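Local structure of carbonic anhydrase (Neosartorya fumigata, 7COI) at residues 113-118 / 155-160; 124-129 / 135-140; 183-188 / 221-226; 234-239 / 250-255. The protein probably catalyses the reversible hydration of carbon dioxide to hydrogencarbonate and a proton, as a zinc-dependent enzyme of the beta-carbonic anhydrase family. All coordinates share one frame; numbering follows the deposited sequence. Where two conformers were deposited one is given.

Contact 1. Residues 113-118 / 155-160; sequences EILWIG and GAVIEF
Leu115 reaches from strand 114-118 to helix 155-160 and divides its two methyls between neighbouring helix residues. CD1 of Leu115 lies against CG1 of Val157 at 3.6 Å, while CD2 of Leu115 rests near CG1 of Ile158 at 4.1 Å. The leucine gains this reach from its first torsion: CG stands opposite the backbone N (chi1 165°), and the fork beyond it opens onto the helix. Val157 answers with its CG1 branch. The CB of this valine points at the strand, and a short beta-branched side chain is enough to reach Leu115. Ile158 is set at the flank of the helix and needs a longer side chain. Its CG1 runs out opposite the carbonyl carbon (chi1 -69°) and passes Leu115 at about a right angle, and CD1 of Ile158 comes to within 4.1 Å of CD1 of Ile117. Ile117 also meets Ile158 nearly at right angles, which lets one isoleucine lie across the other. All four residues are buried and the contact between them is wholly apolar, as suits aliphatic side chains in a core. Trp116, between the two strand residues, points its CB the other way and packs on Glu126 and Ile129. The helix also faces a partner: Val157 touches Ser120 of the second subunit. The axes of strand 114-118 and helix segment 155-160 run nearly antiparallel, 165° apart and 9.9 Å at closest approach. Such alternation of side chains between two helical layers is characteristic of the alpha/beta fold of beta-carbonic anhydrases, in which this strand ends at the zinc ligand Cys119.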
# COMPACT_ATOMS: atom_id res chain seq x y z
N GLU A 113 -11.48 -24.60 -7.04
CA GLU A 113 -12.84 -24.00 -7.06
C GLU A 113 -13.02 -23.05 -5.88
O GLU A 113 -14.11 -22.42 -5.78
CB GLU A 113 -13.86 -25.13 -7.01
CG GLU A 113 -13.72 -26.10 -8.15
CD GLU A 113 -14.95 -26.96 -8.45
OE1 GLU A 113 -16.08 -26.65 -7.94
OE2 GLU A 113 -14.79 -27.92 -9.20
N ILE A 114 -12.03 -23.00 -4.97
CA ILE A 114 -12.12 -22.25 -3.69
C ILE A 114 -10.94 -21.27 -3.61
O ILE A 114 -9.78 -21.71 -3.82
CB ILE A 114 -12.15 -23.18 -2.46
CG1 ILE A 114 -13.35 -24.15 -2.53
CG2 ILE A 114 -12.16 -22.35 -1.18
CD1 ILE A 114 -13.35 -25.22 -1.49
N LEU A 115 -11.26 -20.01 -3.32
CA LEU A 115 -10.30 -19.01 -2.79
C LEU A 115 -10.52 -18.94 -1.29
O LEU A 115 -11.66 -18.65 -0.86
CB LEU A 115 -10.48 -17.63 -3.46
CG LEU A 115 -9.79 -16.46 -2.71
CD1 LEU A 115 -8.27 -16.68 -2.66
CD2 LEU A 115 -10.09 -15.14 -3.38
N TRP A 116 -9.46 -19.16 -0.52
CA TRP A 116 -9.48 -19.05 0.95
C TRP A 116 -8.70 -17.80 1.35
O TRP A 116 -7.56 -17.67 0.92
CB TRP A 116 -8.82 -20.28 1.54
CG TRP A 116 -8.66 -20.32 3.02
CD1 TRP A 116 -7.65 -19.77 3.76
CD2 TRP A 116 -9.52 -20.99 3.95
NE1 TRP A 116 -7.80 -20.09 5.08
CE2 TRP A 116 -8.94 -20.85 5.23
CE3 TRP A 116 -10.68 -21.75 3.81
CZ2 TRP A 116 -9.49 -21.42 6.35
CZ3 TRP A 116 -11.24 -22.30 4.94
CH2 TRP A 116 -10.65 -22.14 6.19
N ILE A 117 -9.34 -16.91 2.10
CA ILE A 117 -8.67 -15.76 2.75
C ILE A 117 -8.76 -16.04 4.25
O ILE A 117 -9.89 -16.06 4.81
CB ILE A 117 -9.27 -14.41 2.34
CG1 ILE A 117 -9.23 -14.21 0.83
CG2 ILE A 117 -8.53 -13.32 3.10
CD1 ILE A 117 -10.06 -13.08 0.29
N GLY A 118 -7.63 -16.33 4.86
CA GLY A 118 -7.58 -16.59 6.30
C GLY A 118 -6.40 -15.94 6.99
O GLY A 118 -5.66 -15.13 6.40
N GLY A 155 -5.97 -7.65 -3.08
CA GLY A 155 -6.60 -7.22 -4.35
C GLY A 155 -6.12 -8.09 -5.52
O GLY A 155 -6.95 -8.54 -6.34
N ALA A 156 -4.81 -8.31 -5.60
CA ALA A 156 -4.22 -9.12 -6.69
C ALA A 156 -4.64 -10.59 -6.57
O ALA A 156 -4.98 -11.22 -7.60
CB ALA A 156 -2.73 -8.92 -6.71
N VAL A 157 -4.68 -11.13 -5.35
CA VAL A 157 -5.14 -12.53 -5.14
C VAL A 157 -6.59 -12.65 -5.64
O VAL A 157 -6.90 -13.65 -6.33
CB VAL A 157 -5.01 -12.93 -3.67
CG1 VAL A 157 -5.84 -14.18 -3.37
CG2 VAL A 157 -3.54 -13.10 -3.29
N ILE A 158 -7.45 -11.72 -5.24
CA ILE A 158 -8.90 -11.80 -5.56
C ILE A 158 -9.07 -11.69 -7.08
O ILE A 158 -9.82 -12.51 -7.64
CB ILE A 158 -9.68 -10.73 -4.79
CG1 ILE A 158 -9.66 -11.08 -3.30
CG2 ILE A 158 -11.07 -10.55 -5.38
CD1 ILE A 158 -10.00 -9.98 -2.36
N GLU A 159 -8.35 -10.78 -7.72
CA GLU A 159 -8.41 -10.61 -9.19
C GLU A 159 -8.00 -11.92 -9.87
O GLU A 159 -8.74 -12.39 -10.79
CB GLU A 159 -7.53 -9.44 -9.62
CG GLU A 159 -7.42 -9.25 -11.12
CD GLU A 159 -8.68 -8.77 -11.85
OE1 GLU A 159 -9.58 -8.22 -11.21
OE2 GLU A 159 -8.71 -8.94 -13.05
N PHE A 160 -6.88 -12.52 -9.44
CA PHE A 160 -6.35 -13.74 -10.08
C PHE A 160 -7.34 -14.90 -9.87
O PHE A 160 -7.70 -15.58 -10.85
CB PHE A 160 -4.97 -14.07 -9.56
CG PHE A 160 -4.24 -15.07 -10.43
CD1 PHE A 160 -4.46 -16.42 -10.28
CD2 PHE A 160 -3.30 -14.63 -11.34
CE1 PHE A 160 -3.80 -17.34 -11.09
CE2 PHE A 160 -2.63 -15.55 -12.15
CZ PHE A 160 -2.88 -16.89 -12.01

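Contact 2. Residues 124-129 / 135-140; sequences CPETTI and GDVFTH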
# COMPACT_ATOMS: atom_id res chain seq x y z
N CYS A 124 -4.07 -22.53 11.49
CA CYS A 124 -5.15 -22.47 10.47
C CYS A 124 -4.62 -22.79 9.07
O CYS A 124 -4.86 -22.04 8.13
CB CYS A 124 -5.82 -21.11 10.48
SG CYS A 124 -6.22 -20.47 12.12
N PRO A 125 -3.90 -23.93 8.83
CA PRO A 125 -3.53 -24.34 7.46
C PRO A 125 -4.75 -24.87 6.69
O PRO A 125 -5.26 -25.98 7.01
CB PRO A 125 -2.49 -25.44 7.66
CG PRO A 125 -2.86 -26.03 9.01
CD PRO A 125 -3.39 -24.86 9.83
N GLU A 126 -5.20 -24.11 5.69
CA GLU A 126 -6.53 -24.33 5.05
C GLU A 126 -6.62 -25.76 4.50
O GLU A 126 -7.66 -26.43 4.71
CB GLU A 126 -6.83 -23.26 4.00
CG GLU A 126 -6.01 -23.35 2.73
CD GLU A 126 -4.51 -23.35 2.93
OE1 GLU A 126 -4.06 -22.48 3.75
OE2 GLU A 126 -3.83 -24.24 2.34
N THR A 127 -5.63 -26.21 3.76
CA THR A 127 -5.72 -27.49 2.99
C THR A 127 -5.81 -28.64 3.98
O THR A 127 -6.59 -29.57 3.74
CB THR A 127 -4.58 -27.58 1.96
OG1 THR A 127 -4.75 -26.47 1.08
CG2 THR A 127 -4.60 -28.87 1.17
N THR A 128 -5.05 -28.57 5.08
CA THR A 128 -5.08 -29.60 6.13
C THR A 128 -6.46 -29.59 6.82
O THR A 128 -7.09 -30.69 6.96
CB THR A 128 -3.98 -29.34 7.16
OG1 THR A 128 -2.70 -29.43 6.52
CG2 THR A 128 -4.06 -30.31 8.30
N ILE A 129 -6.93 -28.44 7.30
CA ILE A 129 -8.15 -28.43 8.17
C ILE A 129 -9.39 -28.73 7.32
O ILE A 129 -10.42 -29.13 7.91
CB ILE A 129 -8.28 -27.13 8.99
CG1 ILE A 129 -8.64 -25.94 8.12
CG2 ILE A 129 -7.02 -26.89 9.82
CD1 ILE A 129 -8.71 -24.62 8.89
N GLY A 135 -3.93 -28.30 -4.98
CA GLY A 135 -4.73 -28.01 -6.18
C GLY A 135 -6.17 -27.65 -5.86
O GLY A 135 -6.88 -27.21 -6.75
N ASP A 136 -6.59 -27.81 -4.62
CA ASP A 136 -8.00 -27.60 -4.23
C ASP A 136 -8.27 -26.16 -3.79
O ASP A 136 -9.41 -25.67 -4.02
CB ASP A 136 -8.42 -28.61 -3.17
CG ASP A 136 -8.50 -30.04 -3.67
OD1 ASP A 136 -8.52 -30.25 -4.91
OD2 ASP A 136 -8.50 -30.95 -2.82
N VAL A 137 -7.31 -25.50 -3.13
CA VAL A 137 -7.59 -24.21 -2.45
C VAL A 137 -6.52 -23.16 -2.81
O VAL A 137 -5.38 -23.25 -2.30
CB VAL A 137 -7.70 -24.36 -0.93
CG1 VAL A 137 -8.21 -23.08 -0.28
CG2 VAL A 137 -8.61 -25.54 -0.54
N PHE A 138 -6.92 -22.16 -3.56
CA PHE A 138 -6.10 -20.96 -3.84
C PHE A 138 -6.12 -20.10 -2.58
O PHE A 138 -7.22 -19.88 -2.03
CB PHE A 138 -6.62 -20.25 -5.09
CG PHE A 138 -5.67 -19.24 -5.66
CD1 PHE A 138 -4.58 -19.66 -6.41
CD2 PHE A 138 -5.89 -17.89 -5.53
CE1 PHE A 138 -3.72 -18.75 -6.98
CE2 PHE A 138 -5.04 -16.97 -6.13
CZ PHE A 138 -3.94 -17.40 -6.84
N THR A 139 -4.97 -19.71 -2.05
CA THR A 139 -4.88 -19.25 -0.65
C THR A 139 -4.19 -17.89 -0.48
O THR A 139 -3.09 -17.69 -1.00
CB THR A 139 -4.16 -20.28 0.21
OG1 THR A 139 -4.86 -21.54 0.12
CG2 THR A 139 -4.08 -19.85 1.65
N HIS A 140 -4.83 -17.01 0.29
CA HIS A 140 -4.23 -15.79 0.87
C HIS A 140 -4.36 -15.85 2.38
O HIS A 140 -5.49 -16.00 2.91
CB HIS A 140 -4.92 -14.55 0.30
CG HIS A 140 -4.26 -13.26 0.63
ND1 HIS A 140 -2.91 -13.02 0.39
CD2 HIS A 140 -4.77 -12.11 1.16
CE1 HIS A 140 -2.63 -11.78 0.75
NE2 HIS A 140 -3.74 -11.20 1.24
O HOH W 1 -3.21 -24.61 -1.31
O HOH W 2 -5.18 -26.98 -1.70
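Glu126 and Thr139 face each other from opposite directions, and van der Waals contact is the first kind of interaction here. CD of Glu126 lies 3.4 Å from OG1 of Thr139, and OE1 of Glu126 is equally close to the methyl CG2 of that threonine. The aliphatic part of the glutamate serves Val137, whose CG1 sits 3.7 Å from Glu126 CG. With CG placed between backbone N and carbonyl carbon (chi1 72°) and a second turn at chi2, the chain bends so that CG passes Val137 and CD comes against Thr139.

Among the two segments, the direct side-chain hydrogen bonds are internal to each. Thr127 OG1 donates to the anti lone pair of Glu126 OE2 at 2.7 Å, helping to fix the carboxylate's rotation. Thr139 OG1 bonds within its own strand, to Val137 O. It approaches from well above the carbonyl plane, 63° out of it.

Water makes the polar link between the segments. One water donates to Thr127 OG1 at 2.9 Å and accepts from Val137 N at 3.0 Å; a second lies 2.7 Å from Val137 O and only weakly reaches Thr127 OG1. Threonine thus suits its place by pairing a donor for the carboxylate with an acceptor for solvent.

Pro125 and Thr127 pack on Thr127 and Pro125 of the second subunit, whose Ser120 bonds to Thr139 O. The short helix and the strand outermost in this chain's sheet belong to a beta-alpha-beta unit that begins with strand 114-119, here lying at the subunit interface of a beta-carbonic anhydrase.

Contact 3. Residues 183-188 / 221-226; sequences AALGNK and VRLAEL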
# COMPACT_ATOMS: atom_id res chain seq x y z
N ALA A 183 -4.91 -7.85 19.55
CA ALA A 183 -4.08 -6.63 19.49
C ALA A 183 -4.99 -5.41 19.29
O ALA A 183 -4.76 -4.36 19.95
CB ALA A 183 -3.06 -6.76 18.39
N ALA A 184 -5.99 -5.50 18.41
CA ALA A 184 -6.90 -4.38 18.11
C ALA A 184 -7.73 -4.00 19.34
O ALA A 184 -8.17 -2.85 19.42
CB ALA A 184 -7.77 -4.70 16.92
N LEU A 185 -8.00 -4.94 20.25
CA LEU A 185 -8.79 -4.67 21.48
C LEU A 185 -7.89 -4.13 22.61
O LEU A 185 -8.44 -3.71 23.66
CB LEU A 185 -9.48 -5.98 21.91
CG LEU A 185 -10.67 -6.38 21.05
CD1 LEU A 185 -11.00 -7.87 21.23
CD2 LEU A 185 -11.88 -5.50 21.35
N GLY A 186 -6.58 -4.18 22.44
CA GLY A 186 -5.58 -3.56 23.35
C GLY A 186 -5.23 -2.13 22.94
O GLY A 186 -5.76 -1.66 21.93
N ASN A 187 -4.40 -1.45 23.68
CA ASN A 187 -4.02 -0.05 23.35
C ASN A 187 -2.51 0.08 23.52
O ASN A 187 -2.03 1.16 23.87
CB ASN A 187 -4.87 0.96 24.12
CG ASN A 187 -6.31 0.95 23.68
OD1 ASN A 187 -6.74 1.76 22.85
ND2 ASN A 187 -7.06 -0.01 24.21
N LYS A 188 -1.79 -0.98 23.16
CA LYS A 188 -0.32 -0.98 23.02
C LYS A 188 -0.00 -0.63 21.56
O LYS A 188 -0.66 -1.20 20.66
CB LYS A 188 0.22 -2.34 23.44
CG LYS A 188 1.73 -2.43 23.53
CD LYS A 188 2.21 -3.70 24.25
CE LYS A 188 3.60 -4.14 23.86
NZ LYS A 188 3.58 -5.53 23.33
N VAL A 221 -13.75 -13.23 20.11
CA VAL A 221 -14.59 -13.99 19.15
C VAL A 221 -15.52 -13.03 18.43
O VAL A 221 -15.65 -13.18 17.22
CB VAL A 221 -15.37 -15.12 19.86
CG1 VAL A 221 -16.47 -15.71 18.99
CG2 VAL A 221 -14.40 -16.20 20.32
N ARG A 222 -16.19 -12.12 19.13
CA ARG A 222 -17.22 -11.23 18.53
C ARG A 222 -16.53 -10.36 17.50
O ARG A 222 -17.04 -10.24 16.39
CB ARG A 222 -17.92 -10.35 19.57
CG ARG A 222 -19.02 -9.46 19.00
CD ARG A 222 -20.12 -10.18 18.27
NE ARG A 222 -20.79 -11.07 19.22
CZ ARG A 222 -21.67 -10.71 20.17
NH1 ARG A 222 -22.06 -9.45 20.32
NH2 ARG A 222 -22.15 -11.62 20.99
N LEU A 223 -15.40 -9.78 17.85
CA LEU A 223 -14.69 -8.88 16.91
C LEU A 223 -14.17 -9.71 15.73
O LEU A 223 -14.19 -9.19 14.60
CB LEU A 223 -13.56 -8.15 17.64
CG LEU A 223 -12.82 -7.13 16.78
CD1 LEU A 223 -13.76 -6.16 16.10
CD2 LEU A 223 -11.81 -6.37 17.61
N ALA A 224 -13.73 -10.95 15.94
CA ALA A 224 -13.31 -11.86 14.84
C ALA A 224 -14.47 -12.08 13.89
O ALA A 224 -14.28 -12.06 12.70
CB ALA A 224 -12.78 -13.16 15.41
N GLU A 225 -15.69 -12.29 14.40
CA GLU A 225 -16.91 -12.47 13.56
C GLU A 225 -17.23 -11.17 12.82
O GLU A 225 -17.56 -11.25 11.63
CB GLU A 225 -18.13 -12.84 14.41
CG GLU A 225 -17.95 -14.17 15.11
CD GLU A 225 -19.05 -14.54 16.08
OE1 GLU A 225 -19.74 -13.62 16.57
OE2 GLU A 225 -19.18 -15.74 16.39
N LEU A 226 -17.21 -10.03 13.52
CA LEU A 226 -17.51 -8.72 12.90
C LEU A 226 -16.48 -8.45 11.78
O LEU A 226 -16.87 -7.96 10.72
CB LEU A 226 -17.48 -7.62 13.96
CG LEU A 226 -18.66 -7.63 14.94
CD1 LEU A 226 -18.34 -6.67 16.05
CD2 LEU A 226 -19.97 -7.28 14.23
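Leu223 projects from helix 221-226 toward the end of helix 183-185, where Leu185 and Ala184 receive it. From CB, which points at the other segment, CG is carried out opposite the backbone N (chi1 -176°), and there the side chain forks. The CD2 branch makes the contact: CD2 of Leu223 comes tip to tip against Leu185, 3.6 Å from CG of that residue. The methyl rests over CG of Leu185, with both of that leucine's own methyls at similar distance. On another flank Leu223 CD2 approaches CB of Ala184 at 4.4 Å, a looser touch, and the small alanine lets the helices draw near at this point. Leu185 is held over the methyl by its own first torsion, with CG opposite the carbonyl carbon (chi1 -75°), and it also leans on Val220 and Arg216. Leu203 of helix 193-206 packs on Leu223 as well, while Leu200 of that helix lies against Ala184. Polar groups are served around the margin: Arg222 forms a salt bridge with Glu210, and Arg204 bonds to Ala184 O. Between the two segments the attraction is wholly dispersive and without direction, implying that complementary shape and exclusion of water, rather than specific bonds, hold these two segments together.

Contact 4. Residues 234-239 / 250-255; sequences ALTQKS and LQVHGL
Leu235 and Thr236, in the last turn of helix 216-236, lie against Val252 of strand 251-255, and so place a helix on the mixed beta-sheet of the beta-carbonic anhydrase fold. Leu235 comes first along the chain. Its CB points at the strand, and with CG opposite the backbone N (chi1 172°) the side chain runs out past Val252, the two sliding by each other in opposite directions. Leucine suits this buried position because its fork serves several neighbours: besides the valine it packs on Val170 of the adjoining strand, on Val241 of the next helix and on Ile158 of helix 152-164. Thr236 follows at the end of the helix and is used from both sides. Its methyl CG2 stands 4.4 Å from CG2 of Val252, a loose approach, while OG1 accepts from Arg279 and lies near the backbone carbonyls of Leu232 and Lys233, to one of which at a time it can donate; the buried hydroxyl is thus satisfied away from the strand. Gln237 then leaves helical geometry, and its amide bonds to Gln202 and Glu205 of the third subunit. Lys238, at the N-cap position of the next helix, lays its chain on Ile158, and Ser239 begins that helix, its OG hydrogen-bonded to Glu243. On the strand, Val252 is well suited as the one residue that meets both helix positions, being short, beta-branched and apolar. His253, next to it, points its CB the other way and stacks on Phe81 of the second subunit. The tightest touch is between methyls, with CD2 of Leu235 at 3.7 Å from CG1 of Val252.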
# COMPACT_ATOMS: atom_id res chain seq x y z
N ALA A 234 -16.34 -5.84 2.13
CA ALA A 234 -15.20 -5.28 1.37
C ALA A 234 -14.96 -6.10 0.12
O ALA A 234 -14.66 -5.54 -0.94
CB ALA A 234 -13.98 -5.22 2.25
N LEU A 235 -15.06 -7.43 0.23
CA LEU A 235 -14.81 -8.37 -0.89
C LEU A 235 -15.82 -8.08 -2.00
O LEU A 235 -15.42 -8.06 -3.16
CB LEU A 235 -14.95 -9.80 -0.34
CG LEU A 235 -14.92 -10.91 -1.35
CD1 LEU A 235 -13.53 -11.01 -1.99
CD2 LEU A 235 -15.27 -12.23 -0.64
N THR A 236 -17.10 -7.83 -1.65
CA THR A 236 -18.16 -7.58 -2.65
C THR A 236 -18.14 -6.15 -3.18
O THR A 236 -18.79 -5.92 -4.20
CB THR A 236 -19.53 -7.98 -2.09
OG1 THR A 236 -19.83 -7.23 -0.91
CG2 THR A 236 -19.62 -9.45 -1.76
N GLN A 237 -17.39 -5.23 -2.56
CA GLN A 237 -17.18 -3.84 -3.06
C GLN A 237 -16.04 -3.83 -4.08
O GLN A 237 -15.14 -2.97 -3.99
CB GLN A 237 -16.94 -2.87 -1.91
CG GLN A 237 -18.19 -2.70 -1.06
CD GLN A 237 -17.98 -1.80 0.14
OE1 GLN A 237 -16.92 -1.81 0.76
NE2 GLN A 237 -19.00 -1.04 0.50
N LYS A 238 -16.04 -4.82 -4.94
CA LYS A 238 -15.03 -5.02 -6.00
C LYS A 238 -15.81 -5.45 -7.23
O LYS A 238 -16.53 -6.47 -7.14
CB LYS A 238 -14.01 -6.07 -5.61
CG LYS A 238 -13.18 -5.70 -4.39
CD LYS A 238 -12.11 -6.74 -4.08
CE LYS A 238 -11.46 -6.47 -2.73
NZ LYS A 238 -10.80 -5.15 -2.71
N SER A 239 -15.63 -4.74 -8.33
CA SER A 239 -16.37 -5.05 -9.58
C SER A 239 -16.12 -6.50 -10.00
O SER A 239 -17.09 -7.19 -10.43
CB SER A 239 -16.03 -4.09 -10.68
OG SER A 239 -16.97 -4.26 -11.73
N LEU A 250 -21.00 -16.98 -8.37
CA LEU A 250 -19.90 -17.02 -7.37
C LEU A 250 -20.52 -16.81 -6.00
O LEU A 250 -21.39 -15.88 -5.82
CB LEU A 250 -18.87 -15.92 -7.67
CG LEU A 250 -17.81 -15.69 -6.59
CD1 LEU A 250 -16.86 -16.84 -6.60
CD2 LEU A 250 -17.03 -14.42 -6.83
N GLN A 251 -20.10 -17.61 -5.03
CA GLN A 251 -20.63 -17.48 -3.67
C GLN A 251 -19.52 -16.98 -2.77
O GLN A 251 -18.36 -17.36 -3.02
CB GLN A 251 -21.15 -18.82 -3.18
CG GLN A 251 -22.38 -19.27 -3.95
CD GLN A 251 -22.78 -20.67 -3.55
OE1 GLN A 251 -22.60 -21.08 -2.41
NE2 GLN A 251 -23.28 -21.42 -4.50
N VAL A 252 -19.90 -16.22 -1.75
CA VAL A 252 -18.95 -15.80 -0.69
C VAL A 252 -19.43 -16.35 0.64
O VAL A 252 -20.64 -16.48 0.84
CB VAL A 252 -18.75 -14.27 -0.69
CG1 VAL A 252 -18.30 -13.81 -2.06
CG2 VAL A 252 -19.99 -13.51 -0.23
N HIS A 253 -18.50 -16.73 1.51
CA HIS A 253 -18.82 -17.44 2.77
C HIS A 253 -17.94 -16.90 3.88
O HIS A 253 -16.73 -16.76 3.62
CB HIS A 253 -18.58 -18.95 2.63
CG HIS A 253 -19.14 -19.55 1.38
ND1 HIS A 253 -20.44 -19.98 1.34
CD2 HIS A 253 -18.60 -19.79 0.17
CE1 HIS A 253 -20.68 -20.45 0.13
NE2 HIS A 253 -19.56 -20.38 -0.60
N GLY A 254 -18.53 -16.69 5.05
CA GLY A 254 -17.80 -16.35 6.27
C GLY A 254 -17.75 -17.54 7.19
O GLY A 254 -18.84 -18.14 7.44
N LEU A 255 -16.55 -17.88 7.68
CA LEU A 255 -16.35 -19.00 8.62
C LEU A 255 -15.60 -18.48 9.83
O LEU A 255 -14.83 -17.49 9.70
CB LEU A 255 -15.54 -20.13 8.00
CG LEU A 255 -16.09 -20.76 6.74
CD1 LEU A 255 -15.17 -21.86 6.24
CD2 LEU A 255 -17.48 -21.35 6.98

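How the contacts relate
All four contacts are buried, contact 1 deepest and contact 3 most peripheral, their centres about 8 and 17 Å from the chain centre. Contacts 1 and 2 share a sheet and meet directly: Trp116 N and O probably hydrogen-bond to Phe138 O and His140 N, since strands 114-119 and 137-142 are neighbours. Contact 2 is nested inside the chain loop closed by contact 1. Contact 4 reaches the same sheet further across and joins contact 1 where Ile158 CD1 packs on Leu235 CD1 at 3.7 Å. Contact 3 touches none of the others but shares helix 216-236 with contact 4. Contacts 1, 3 and 4 are aliphatic, whereas contact 2 adds a carboxylate, hydroxyls and bridging waters.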